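Local atomic coordinates of HutD family protein (Pseudomonas aeruginosa, PDB entry 1YLL), a protein that is of unknown biochemical function but belongs to the cupin-clan HutD family and is possibly linked to histidine utilization. Residues L143-Q148 / A164-L169. Numbering follows the deposited sequence.
Sequences LLFAQQ and AAHDCL
The F145 ring lies alongside the imidazole of H166, both side chains pointing the same way, with CZ of F145 3.7 Å from CD2 of H166. The planes are inclined by 36°, so the pair is oblique. It sits at the end of strand 141-146, beside the type II turn A164-D167 that leads into its antiparallel neighbour, strand 168-171, in this cupin-type beta fold. F145 CG is anti to its backbone N (chi1 176°), and this torsion brings CE1 to 3.4 Å from the H166 carbonyl O. F111 stacks on the F145 ring, and the side chain of L68, on strand 62-69 of the other large sheet, touches both side chains.

L144 and L169 form a hydrogen-bonded pair. L144 N meets a lone pair of L169 O in the carbonyl plane, whereas L169 N reaches L144 O from above its plane. On this face the two leucines touch through CB. On the other face, F145 and C168 form a non-hydrogen-bonded pair, with CB of F145 4.2 Å from SG of C168.

Beyond the bridges, D167 O accepts an almost straight bond from A146 N (178°). H166 N returns a short but bent bond to A146 O, 2.7 Å, so both backbone polar atoms of A146 are used. The turn is closed by D167 N bonding to A164 O. D167 OD1 also takes A164 N at 2.8 Å, from above the carboxylate plane, and forms a salt bridge with R10. This carboxylate thus ties the turn to the N-terminal segment. Q147 OE1 bonds to R88, while its NE2 donates to a water that lies in the H166 ring plane, 2.7 Å from NE2 of H166.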
# COMPACT_ATOMS: atom_id res chain seq x y z
N LEU D 143 13.87 1.62 13.32
CA LEU D 143 12.92 1.70 14.41
C LEU D 143 12.13 2.96 14.05
O LEU D 143 12.70 4.04 13.88
CB LEU D 143 13.65 1.88 15.75
CG LEU D 143 14.63 0.75 16.07
CD1 LEU D 143 15.52 1.12 17.25
CD2 LEU D 143 13.81 -0.50 16.34
N LEU D 144 10.81 2.84 13.89
CA LEU D 144 10.02 4.01 13.52
C LEU D 144 8.98 4.23 14.62
O LEU D 144 8.01 3.47 14.73
CB LEU D 144 9.34 3.77 12.15
CG LEU D 144 8.68 4.94 11.44
CD1 LEU D 144 7.50 5.42 12.26
CD2 LEU D 144 9.67 6.10 11.23
N PHE D 145 9.22 5.23 15.46
CA PHE D 145 8.38 5.51 16.61
C PHE D 145 7.34 6.56 16.28
O PHE D 145 7.69 7.59 15.75
CB PHE D 145 9.26 6.04 17.74
CG PHE D 145 8.50 6.47 18.96
CD1 PHE D 145 8.04 5.54 19.88
CD2 PHE D 145 8.26 7.84 19.20
CE1 PHE D 145 7.36 5.94 21.03
CE2 PHE D 145 7.58 8.26 20.36
CZ PHE D 145 7.13 7.33 21.26
N ALA D 146 6.06 6.30 16.57
CA ALA D 146 5.02 7.29 16.29
C ALA D 146 4.68 8.04 17.57
O ALA D 146 4.28 7.41 18.54
CB ALA D 146 3.75 6.59 15.77
N GLN D 147 4.85 9.35 17.59
CA GLN D 147 4.48 10.08 18.81
C GLN D 147 2.96 10.28 18.79
O GLN D 147 2.27 10.16 19.81
CB GLN D 147 5.15 11.44 18.88
CG GLN D 147 4.74 12.14 20.14
CD GLN D 147 5.22 13.54 20.22
OE1 GLN D 147 5.57 14.16 19.21
NE2 GLN D 147 5.23 14.08 21.44
N GLN D 148 2.44 10.58 17.61
CA GLN D 148 1.00 10.79 17.45
C GLN D 148 0.37 9.63 16.66
O GLN D 148 1.05 8.92 15.93
CB GLN D 148 0.78 12.15 16.81
CG GLN D 148 1.29 13.26 17.73
CD GLN D 148 1.54 14.57 17.06
OE1 GLN D 148 1.32 15.64 17.65
NE2 GLN D 148 2.01 14.53 15.83
N ALA D 164 -0.44 3.39 16.39
CA ALA D 164 -1.22 4.25 17.28
C ALA D 164 -0.15 5.06 18.03
O ALA D 164 1.07 4.82 17.85
CB ALA D 164 -2.04 3.41 18.27
N ALA D 165 -0.58 6.01 18.85
CA ALA D 165 0.38 6.84 19.60
C ALA D 165 1.32 6.00 20.45
O ALA D 165 0.89 5.13 21.21
CB ALA D 165 -0.35 7.85 20.48
N HIS D 166 2.61 6.28 20.28
CA HIS D 166 3.73 5.62 20.94
C HIS D 166 4.05 4.22 20.48
O HIS D 166 4.93 3.57 21.06
CB HIS D 166 3.63 5.68 22.47
CG HIS D 166 3.76 7.06 23.02
ND1 HIS D 166 3.92 7.33 24.36
CD2 HIS D 166 3.73 8.27 22.39
CE1 HIS D 166 3.99 8.64 24.54
NE2 HIS D 166 3.87 9.23 23.36
N ASP D 167 3.38 3.73 19.44
CA ASP D 167 3.71 2.40 18.91
C ASP D 167 5.02 2.57 18.11
O ASP D 167 5.36 3.68 17.68
CB ASP D 167 2.64 1.87 17.96
CG ASP D 167 1.35 1.46 18.67
OD1 ASP D 167 0.36 1.17 17.96
OD2 ASP D 167 1.31 1.42 19.93
N CYS D 168 5.70 1.46 17.86
CA CYS D 168 6.97 1.54 17.15
C CYS D 168 7.23 0.36 16.21
O CYS D 168 7.20 -0.78 16.62
CB CYS D 168 8.09 1.64 18.19
SG CYS D 168 9.82 1.91 17.58
N LEU D 169 7.49 0.66 14.95
CA LEU D 169 7.82 -0.39 14.02
C LEU D 169 9.26 -0.78 14.31
O LEU D 169 10.09 0.08 14.56
CB LEU D 169 7.76 0.11 12.60
CG LEU D 169 8.31 -0.94 11.63
CD1 LEU D 169 7.14 -1.67 11.01
CD2 LEU D 169 9.16 -0.32 10.57
O HOH W 1 3.72 11.95 23.37